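Local coordinates for ABC transporter ATP-binding protein (Sulfolobus tokodaii, PDB 2PJZ) that probably binds ATP and hydrolyses it, as the nucleotide-binding subunit of an ABC transporter that may carry cobalt, at residues Ala162-Ile167 / Thr182-Met187; Tyr170-Gly175 / Asn189-Tyr194. All blocks are in the same frame, centred on the assembly; numbering follows the deposited sequence.

Interaction 1 (Ala162-Ile167 / Thr182-Met187); sequences ARRHVI and THELDM
Arg-164, on the first half of helix 161-173, reaches across to Glu-184, Asp-186 and Met-187 in the loop that leaves strand 177-182. In this P-loop ATPase fold that loop contains His-183, probably the switch (H-loop) histidine of ABC ATPases, and the arginine shows how one long side chain can tie a helix to such a loop. Arg-164 CB lies 3.7 Å from Met-187 CE, the methyl end of that side chain. CG lies anti to the carbonyl carbon, and the chain, extended from there to NE, carries the guanidinium to the loop. CD packs on the thioether, 3.6 Å from Met-187 SD, while NE is bonded to the carbonyl oxygen of Phe-156. At the tip the two terminal nitrogens divide the acids between them. Arg-164 NH2 forms a salt bridge with Glu-184, about evenly placed at 3.1 Å from both OE1 and OE2, the carboxylate being turned steeply against the guanidinium. NH1 takes Asp-186, whose carboxylate stands 87° to the guanidinium plane. The NH1 bond to Asp-186 OD2 spans 3.0 Å, and OD2, almost in the guanidinium plane, is met from above its own carboxylate plane; NH1 to Asp-186 OD1 is weak.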
ATOM      1  N   ALA A 162     -12.814   6.063 -13.494  1.00 26.68           N
ATOM      2  CA  ALA A 162     -12.187   5.708 -14.766  1.00 27.21           C
ATOM      3  C   ALA A 162     -10.665   5.626 -14.647  1.00 26.95           C
ATOM      4  O   ALA A 162     -10.050   4.660 -15.104  1.00 26.89           O
ATOM      5  CB  ALA A 162     -12.601   6.697 -15.883  1.00 27.26           C
ATOM      6  N   ARG A 163     -10.067   6.633 -14.016  1.00 26.47           N
ATOM      7  CA  ARG A 163      -8.615   6.660 -13.838  1.00 26.93           C
ATOM      8  C   ARG A 163      -8.128   5.624 -12.822  1.00 26.05           C
ATOM      9  O   ARG A 163      -6.999   5.160 -12.914  1.00 26.75           O
ATOM     10  CB  ARG A 163      -8.129   8.067 -13.490  1.00 26.74           C
ATOM     11  CG  ARG A 163      -8.216   8.978 -14.695  1.00 29.83           C
ATOM     12  CD  ARG A 163      -7.941  10.413 -14.358  1.00 34.23           C
ATOM     13  NE  ARG A 163      -8.345  11.248 -15.481  1.00 37.88           N
ATOM     14  CZ  ARG A 163      -7.996  12.513 -15.650  1.00 41.57           C
ATOM     15  NH1 ARG A 163      -7.226  13.120 -14.753  1.00 43.39           N
ATOM     16  NH2 ARG A 163      -8.438  13.182 -16.712  1.00 42.46           N
ATOM     17  N   ARG A 164      -8.983   5.251 -11.880  1.00 25.48           N
ATOM     18  CA  ARG A 164      -8.675   4.137 -10.983  1.00 25.11           C
ATOM     19  C   ARG A 164      -8.465   2.837 -11.752  1.00 25.24           C
ATOM     20  O   ARG A 164      -7.553   2.046 -11.448  1.00 24.27           O
ATOM     21  CB  ARG A 164      -9.768   3.940  -9.950  1.00 25.27           C
ATOM     22  CG  ARG A 164      -9.732   4.927  -8.799  1.00 23.66           C
ATOM     23  CD  ARG A 164     -10.937   4.727  -7.921  1.00 23.62           C
ATOM     24  NE  ARG A 164     -10.731   5.330  -6.609  1.00 24.34           N
ATOM     25  CZ  ARG A 164     -11.427   5.030  -5.516  1.00 26.29           C
ATOM     26  NH1 ARG A 164     -12.415   4.141  -5.561  1.00 28.51           N
ATOM     27  NH2 ARG A 164     -11.145   5.634  -4.374  1.00 27.00           N
ATOM     28  N   HIS A 165      -9.329   2.611 -12.741  1.00 24.32           N
ATOM     29  CA  HIS A 165      -9.229   1.450 -13.602  1.00 23.71           C
ATOM     30  C   HIS A 165      -8.004   1.457 -14.484  1.00 23.12           C
ATOM     31  O   HIS A 165      -7.374   0.410 -14.680  1.00 24.24           O
ATOM     32  CB  HIS A 165     -10.514   1.306 -14.424  1.00 23.46           C
ATOM     33  CG  HIS A 165     -11.597   0.616 -13.664  1.00 24.05           C
ATOM     34  ND1 HIS A 165     -12.296   1.237 -12.649  1.00 21.76           N
ATOM     35  CD2 HIS A 165     -12.031  -0.665 -13.696  1.00 21.75           C
ATOM     36  CE1 HIS A 165     -13.153   0.380 -12.125  1.00 21.68           C
ATOM     37  NE2 HIS A 165     -13.000  -0.785 -12.729  1.00 24.02           N
ATOM     38  N   VAL A 166      -7.657   2.625 -15.009  1.00 21.91           N
ATOM     39  CA  VAL A 166      -6.448   2.778 -15.815  1.00 21.38           C
ATOM     40  C   VAL A 166      -5.177   2.504 -14.974  1.00 21.14           C
ATOM     41  O   VAL A 166      -4.323   1.693 -15.369  1.00 21.09           O
ATOM     42  CB  VAL A 166      -6.396   4.158 -16.514  1.00 20.97           C
ATOM     43  CG1 VAL A 166      -5.058   4.357 -17.203  1.00 21.18           C
ATOM     44  CG2 VAL A 166      -7.523   4.249 -17.569  1.00 21.87           C
ATOM     45  N   ILE A 167      -5.080   3.134 -13.804  1.00 20.41           N
ATOM     46  CA  ILE A 167      -3.886   2.960 -12.968  1.00 20.23           C
ATOM     47  C   ILE A 167      -3.788   1.526 -12.410  1.00 19.72           C
ATOM     48  O   ILE A 167      -2.703   1.004 -12.246  1.00 19.29           O
ATOM     49  CB  ILE A 167      -3.776   4.053 -11.858  1.00 20.15           C
ATOM     50  CG1 ILE A 167      -2.329   4.183 -11.344  1.00 20.49           C
ATOM     51  CG2 ILE A 167      -4.748   3.774 -10.709  1.00 19.41           C
ATOM     52  CD1 ILE A 167      -1.342   4.652 -12.366  1.00 20.72           C
ATOM     53  N   THR A 182      -3.971   0.462   1.626  1.00 15.55           N
ATOM     54  CA  THR A 182      -5.217   1.205   1.391  1.00 16.82           C
ATOM     55  C   THR A 182      -6.236   1.019   2.489  1.00 17.08           C
ATOM     56  O   THR A 182      -6.267  -0.031   3.160  1.00 16.78           O
ATOM     57  CB  THR A 182      -5.867   0.824   0.023  1.00 17.63           C
ATOM     58  OG1 THR A 182      -6.968   1.714  -0.244  1.00 17.76           O
ATOM     59  CG2 THR A 182      -6.353  -0.642   0.042  1.00 16.59           C
ATOM     60  N   HIS A 183      -7.089   2.041   2.668  1.00 18.05           N
ATOM     61  CA  HIS A 183      -8.222   1.938   3.580  1.00 19.95           C
ATOM     62  C   HIS A 183      -9.531   1.724   2.778  1.00 21.99           C
ATOM     63  O   HIS A 183     -10.597   1.497   3.362  1.00 22.20           O
ATOM     64  CB  HIS A 183      -8.322   3.202   4.460  1.00 19.97           C
ATOM     65  CG  HIS A 183      -8.761   4.427   3.720  1.00 21.46           C
ATOM     66  ND1 HIS A 183     -10.084   4.811   3.639  1.00 24.88           N
ATOM     67  CD2 HIS A 183      -8.059   5.362   3.033  1.00 22.29           C
ATOM     68  CE1 HIS A 183     -10.181   5.919   2.928  1.00 23.22           C
ATOM     69  NE2 HIS A 183      -8.971   6.275   2.544  1.00 24.66           N
ATOM     70  N   GLU A 184      -9.423   1.823   1.457  1.00 23.17           N
ATOM     71  CA  GLU A 184     -10.570   1.801   0.537  1.00 25.90           C
ATOM     72  C   GLU A 184     -10.985   0.404   0.077  1.00 26.19           C
ATOM     73  O   GLU A 184     -10.235  -0.296  -0.576  1.00 27.86           O
ATOM     74  CB  GLU A 184     -10.265   2.664  -0.688  1.00 25.77           C
ATOM     75  CG  GLU A 184      -9.730   4.008  -0.288  1.00 27.92           C
ATOM     76  CD  GLU A 184      -9.734   4.973  -1.419  1.00 31.05           C
ATOM     77  OE1 GLU A 184      -8.970   4.751  -2.377  1.00 32.65           O
ATOM     78  OE2 GLU A 184     -10.487   5.968  -1.332  1.00 31.39           O
ATOM     79  N   LEU A 185     -12.196   0.016   0.416  1.00 27.17           N
ATOM     80  CA  LEU A 185     -12.643  -1.344   0.170  1.00 27.40           C
ATOM     81  C   LEU A 185     -13.257  -1.498  -1.219  1.00 28.30           C
ATOM     82  O   LEU A 185     -13.338  -2.610  -1.742  1.00 27.88           O
ATOM     83  CB  LEU A 185     -13.650  -1.754   1.251  1.00 27.77           C
ATOM     84  CG  LEU A 185     -13.185  -1.765   2.704  1.00 27.59           C
ATOM     85  CD1 LEU A 185     -14.380  -1.918   3.606  1.00 27.53           C
ATOM     86  CD2 LEU A 185     -12.154  -2.868   2.994  1.00 26.55           C
ATOM     87  N   ASP A 186     -13.670  -0.379  -1.818  1.00 28.69           N
ATOM     88  CA  ASP A 186     -14.335  -0.392  -3.127  1.00 30.12           C
ATOM     89  C   ASP A 186     -13.398  -0.766  -4.285  1.00 30.11           C
ATOM     90  O   ASP A 186     -13.838  -0.965  -5.421  1.00 30.52           O
ATOM     91  CB  ASP A 186     -15.072   0.947  -3.376  1.00 30.49           C
ATOM     92  CG  ASP A 186     -14.123   2.161  -3.507  1.00 33.46           C
ATOM     93  OD1 ASP A 186     -12.883   2.010  -3.395  1.00 36.77           O
ATOM     94  OD2 ASP A 186     -14.630   3.293  -3.740  1.00 35.20           O
ATOM     95  N   MET A 187     -12.101  -0.870  -3.991  1.00 29.18           N
ATOM     96  CA  MET A 187     -11.142  -1.201  -5.017  1.00 28.81           C
ATOM     97  C   MET A 187     -10.738  -2.675  -5.055  1.00 27.63           C
ATOM     98  O   MET A 187     -10.111  -3.125  -6.021  1.00 27.56           O
ATOM     99  CB  MET A 187      -9.899  -0.320  -4.884  1.00 29.75           C
ATOM    100  CG  MET A 187      -9.408   0.059  -6.255  1.00 30.76           C
ATOM    101  SD  MET A 187     -10.525   1.335  -6.809  1.00 32.18           S
ATOM    102  CE  MET A 187     -10.979   0.765  -8.459  1.00 19.22           C
TER

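Interaction 2 (Tyr170-Gly175 / Asn189-Tyr194); sequences YIKEYG and NLYKEY
Lys-172 and Ile-171, near the end of helix 161-173, meet Leu-190, Tyr-191, Glu-193 and Tyr-194 in the loop leading into strand 195-200. The helix is the connection of a beta-alpha-beta crossover between parallel strands 149-153 and 177-182, and Tyr-191 to Tyr-194 form a type I turn, so a helix end is joined here to a turn. The example shows a lysine that passes two tyrosines on its way to a backbone carbonyl. The two tyrosines pack on each other: Tyr-191 CD1 lies 3.8 Å above the plane of the Tyr-194 ring, over its centre. Ile-171 crosses Tyr-191 at about a right angle and comes to the ring's edge, its CG2 3.5 Å from Tyr-191 OH, a hydroxyl also bonded to Ser-168. Lys-172 runs obliquely to both tyrosine side chains. Its CG lies 3.7 Å from Tyr-191 CE1 and 3.3 Å from Tyr-194 OH, and that hydroxyl has a hydrogen bond with Lys-32. The lysine chain then bends at chi3 (79°), which sets CE beside Glu-193, 3.3 Å from OE1. Glu-193, bent at chi2, turns its carboxylate to the lysine. Lys-172 NZ and Glu-193 OE1 form a salt bridge that is long, at 3.7 Å. NZ also stands almost on the normal of the Tyr-191 ring, but too distant for more than a weak cation-pi attraction. The firmer hold is on the backbone: NZ donates to Leu-190 O over 2.6 Å, lying in the carbonyl plane with a C=O...N angle of 153°.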
ATOM      1  N   TYR A 170      -2.024  -0.695 -14.773  1.00 19.28           N
ATOM      2  CA  TYR A 170      -0.553  -0.544 -14.703  1.00 19.21           C
ATOM      3  C   TYR A 170       0.057  -1.142 -13.429  1.00 17.94           C
ATOM      4  O   TYR A 170       1.161  -1.691 -13.455  1.00 17.63           O
ATOM      5  CB  TYR A 170      -0.173   0.925 -14.835  1.00 20.51           C
ATOM      6  CG  TYR A 170      -0.306   1.440 -16.246  1.00 22.45           C
ATOM      7  CD1 TYR A 170       0.451   0.889 -17.277  1.00 23.56           C
ATOM      8  CD2 TYR A 170      -1.168   2.494 -16.542  1.00 24.14           C
ATOM      9  CE1 TYR A 170       0.337   1.361 -18.575  1.00 26.57           C
ATOM     10  CE2 TYR A 170      -1.292   2.973 -17.843  1.00 25.86           C
ATOM     11  CZ  TYR A 170      -0.542   2.403 -18.846  1.00 25.21           C
ATOM     12  OH  TYR A 170      -0.665   2.896 -20.126  1.00 26.57           O
ATOM     13  N   ILE A 171      -0.657  -0.984 -12.321  1.00 17.14           N
ATOM     14  CA  ILE A 171      -0.261  -1.564 -11.030  1.00 17.36           C
ATOM     15  C   ILE A 171      -0.154  -3.076 -11.186  1.00 18.63           C
ATOM     16  O   ILE A 171       0.771  -3.701 -10.675  1.00 17.93           O
ATOM     17  CB  ILE A 171      -1.272  -1.139  -9.895  1.00 17.06           C
ATOM     18  CG1 ILE A 171      -1.076   0.346  -9.574  1.00 15.34           C
ATOM     19  CG2 ILE A 171      -1.136  -2.029  -8.629  1.00 17.37           C
ATOM     20  CD1 ILE A 171      -2.130   0.975  -8.659  1.00 17.29           C
ATOM     21  N   LYS A 172      -1.088  -3.673 -11.918  1.00 18.85           N
ATOM     22  CA  LYS A 172      -1.094  -5.120 -12.076  1.00 20.87           C
ATOM     23  C   LYS A 172      -0.017  -5.612 -13.040  1.00 21.30           C
ATOM     24  O   LYS A 172       0.536  -6.708 -12.857  1.00 20.95           O
ATOM     25  CB  LYS A 172      -2.507  -5.623 -12.399  1.00 19.82           C
ATOM     26  CG  LYS A 172      -3.499  -5.309 -11.228  1.00 21.04           C
ATOM     27  CD  LYS A 172      -4.989  -5.428 -11.644  1.00 24.29           C
ATOM     28  CE  LYS A 172      -5.478  -6.860 -11.693  1.00 26.43           C
ATOM     29  NZ  LYS A 172      -6.968  -6.844 -11.961  1.00 31.34           N
ATOM     30  N   GLU A 173       0.315  -4.778 -14.027  1.00 21.14           N
ATOM     31  CA  GLU A 173       1.298  -5.139 -15.053  1.00 22.58           C
ATOM     32  C   GLU A 173       2.746  -4.929 -14.617  1.00 21.58           C
ATOM     33  O   GLU A 173       3.623  -5.734 -14.967  1.00 21.55           O
ATOM     34  CB  GLU A 173       1.026  -4.378 -16.349  1.00 22.28           C
ATOM     35  CG  GLU A 173       2.134  -4.555 -17.394  1.00 28.00           C
ATOM     36  CD  GLU A 173       1.784  -3.971 -18.733  1.00 34.19           C
ATOM     37  OE1 GLU A 173       0.864  -3.107 -18.778  1.00 37.59           O
ATOM     38  OE2 GLU A 173       2.437  -4.376 -19.739  1.00 36.82           O
ATOM     39  N   TYR A 174       2.993  -3.872 -13.844  1.00 20.22           N
ATOM     40  CA  TYR A 174       4.349  -3.511 -13.435  1.00 19.99           C
ATOM     41  C   TYR A 174       4.615  -3.731 -11.927  1.00 19.83           C
ATOM     42  O   TYR A 174       3.674  -3.822 -11.107  1.00 20.32           O
ATOM     43  CB  TYR A 174       4.650  -2.070 -13.877  1.00 20.00           C
ATOM     44  CG  TYR A 174       4.639  -1.919 -15.382  1.00 21.29           C
ATOM     45  CD1 TYR A 174       5.721  -2.357 -16.143  1.00 20.28           C
ATOM     46  CD2 TYR A 174       3.532  -1.384 -16.051  1.00 22.60           C
ATOM     47  CE1 TYR A 174       5.720  -2.246 -17.529  1.00 23.53           C
ATOM     48  CE2 TYR A 174       3.520  -1.263 -17.461  1.00 22.52           C
ATOM     49  CZ  TYR A 174       4.621  -1.699 -18.182  1.00 22.95           C
ATOM     50  OH  TYR A 174       4.656  -1.599 -19.563  1.00 22.87           O
ATOM     51  N   GLY A 175       5.888  -3.864 -11.563  1.00 20.77           N
ATOM     52  CA  GLY A 175       6.279  -4.247 -10.187  1.00 21.18           C
ATOM     53  C   GLY A 175       5.709  -5.586  -9.703  1.00 21.38           C
ATOM     54  O   GLY A 175       4.753  -5.613  -8.949  1.00 23.07           O
ATOM     55  N   ASN A 189     -12.279  -5.400  -5.648  1.00 26.22           N
ATOM     56  CA  ASN A 189     -12.876  -6.237  -6.687  1.00 27.29           C
ATOM     57  C   ASN A 189     -11.982  -6.339  -7.909  1.00 27.44           C
ATOM     58  O   ASN A 189     -12.185  -7.194  -8.766  1.00 28.05           O
ATOM     59  CB  ASN A 189     -14.228  -5.667  -7.108  1.00 27.71           C
ATOM     60  CG  ASN A 189     -14.084  -4.335  -7.793  1.00 30.88           C
ATOM     61  OD1 ASN A 189     -14.154  -3.280  -7.151  1.00 34.72           O
ATOM     62  ND2 ASN A 189     -13.812  -4.366  -9.092  1.00 33.78           N
ATOM     63  N   LEU A 190     -11.018  -5.436  -8.014  1.00 27.28           N
ATOM     64  CA  LEU A 190     -10.041  -5.500  -9.104  1.00 27.87           C
ATOM     65  C   LEU A 190      -8.794  -6.288  -8.695  1.00 27.55           C
ATOM     66  O   LEU A 190      -7.893  -6.484  -9.505  1.00 28.03           O
ATOM     67  CB  LEU A 190      -9.637  -4.088  -9.543  1.00 27.78           C
ATOM     68  CG  LEU A 190     -10.628  -3.305 -10.417  1.00 29.31           C
ATOM     69  CD1 LEU A 190     -10.035  -1.943 -10.713  1.00 28.53           C
ATOM     70  CD2 LEU A 190     -10.934  -4.058 -11.717  1.00 30.80           C
ATOM     71  N   TYR A 191      -8.754  -6.750  -7.446  1.00 26.71           N
ATOM     72  CA  TYR A 191      -7.556  -7.396  -6.917  1.00 25.46           C
ATOM     73  C   TYR A 191      -7.811  -8.766  -6.321  1.00 24.84           C
ATOM     74  O   TYR A 191      -7.120  -9.165  -5.395  1.00 24.06           O
ATOM     75  CB  TYR A 191      -6.845  -6.465  -5.921  1.00 24.89           C
ATOM     76  CG  TYR A 191      -6.240  -5.286  -6.615  1.00 24.08           C
ATOM     77  CD1 TYR A 191      -4.923  -5.322  -7.082  1.00 22.24           C
ATOM     78  CD2 TYR A 191      -7.004  -4.140  -6.872  1.00 24.71           C
ATOM     79  CE1 TYR A 191      -4.376  -4.234  -7.760  1.00 23.82           C
ATOM     80  CE2 TYR A 191      -6.464  -3.061  -7.547  1.00 24.65           C
ATOM     81  CZ  TYR A 191      -5.150  -3.109  -7.980  1.00 24.67           C
ATOM     82  OH  TYR A 191      -4.633  -2.026  -8.646  1.00 26.96           O
ATOM     83  N   LYS A 192      -8.758  -9.507  -6.908  1.00 24.16           N
ATOM     84  CA  LYS A 192      -9.177 -10.826  -6.414  1.00 24.24           C
ATOM     85  C   LYS A 192      -8.053 -11.831  -6.377  1.00 23.91           C
ATOM     86  O   LYS A 192      -8.015 -12.693  -5.477  1.00 24.21           O
ATOM     87  CB  LYS A 192     -10.325 -11.397  -7.275  1.00 24.72           C
ATOM     88  CG  LYS A 192     -11.526 -10.501  -7.360  1.00 24.97           C
ATOM     89  CD  LYS A 192     -12.580 -11.025  -8.369  1.00 26.61           C
ATOM     90  CE  LYS A 192     -13.895 -10.280  -8.155  1.00 30.68           C
ATOM     91  NZ  LYS A 192     -15.017 -10.913  -8.940  1.00 34.65           N
ATOM     92  N   GLU A 193      -7.124 -11.725  -7.318  1.00 24.00           N
ATOM     93  CA  GLU A 193      -6.032 -12.704  -7.383  1.00 25.42           C
ATOM     94  C   GLU A 193      -4.909 -12.416  -6.369  1.00 24.53           C
ATOM     95  O   GLU A 193      -3.910 -13.157  -6.291  1.00 24.24           O
ATOM     96  CB  GLU A 193      -5.502 -12.840  -8.831  1.00 27.16           C
ATOM     97  CG  GLU A 193      -4.770 -11.616  -9.419  1.00 31.22           C
ATOM     98  CD  GLU A 193      -5.649 -10.486 -10.000  1.00 37.04           C
ATOM     99  OE1 GLU A 193      -5.337 -10.065 -11.151  1.00 39.54           O
ATOM    100  OE2 GLU A 193      -6.586  -9.984  -9.324  1.00 34.50           O
ATOM    101  N   TYR A 194      -5.097 -11.372  -5.563  1.00 23.30           N
ATOM    102  CA  TYR A 194      -4.040 -10.904  -4.631  1.00 22.56           C
ATOM    103  C   TYR A 194      -4.309 -11.358  -3.229  1.00 20.51           C
ATOM    104  O   TYR A 194      -5.440 -11.712  -2.919  1.00 20.22           O
ATOM    105  CB  TYR A 194      -3.936  -9.381  -4.668  1.00 23.82           C
ATOM    106  CG  TYR A 194      -3.340  -8.894  -5.940  1.00 26.47           C
ATOM    107  CD1 TYR A 194      -2.253  -8.030  -5.948  1.00 29.09           C
ATOM    108  CD2 TYR A 194      -3.876  -9.293  -7.160  1.00 28.31           C
ATOM    109  CE1 TYR A 194      -1.704  -7.594  -7.177  1.00 31.89           C
ATOM    110  CE2 TYR A 194      -3.338  -8.891  -8.350  1.00 30.88           C
ATOM    111  CZ  TYR A 194      -2.262  -8.053  -8.369  1.00 29.89           C
ATOM    112  OH  TYR A 194      -1.789  -7.687  -9.608  1.00 30.79           O
TER

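Overall arrangement
Interactions 1 and 2 join the same two elements twice: helix 161-173 and the connection from strand 177-182 to strand 195-200, both parallel members of the mixed sheet, with strand 32-36 between them. Their centres lie 11 Å apart, and the segments alternate along the chain, 162-167, 170-175, 182-187, 189-194, so the early part of the helix meets the early part of the connection and the later part meets the later. The two contacts touch where His-165 NE2 lies 3.8 Å from Leu-190 CD1. Helix and connection thus run side by side in the same direction, linking the probable switch-histidine loop at one end to the entry of strand 195-200 at the other.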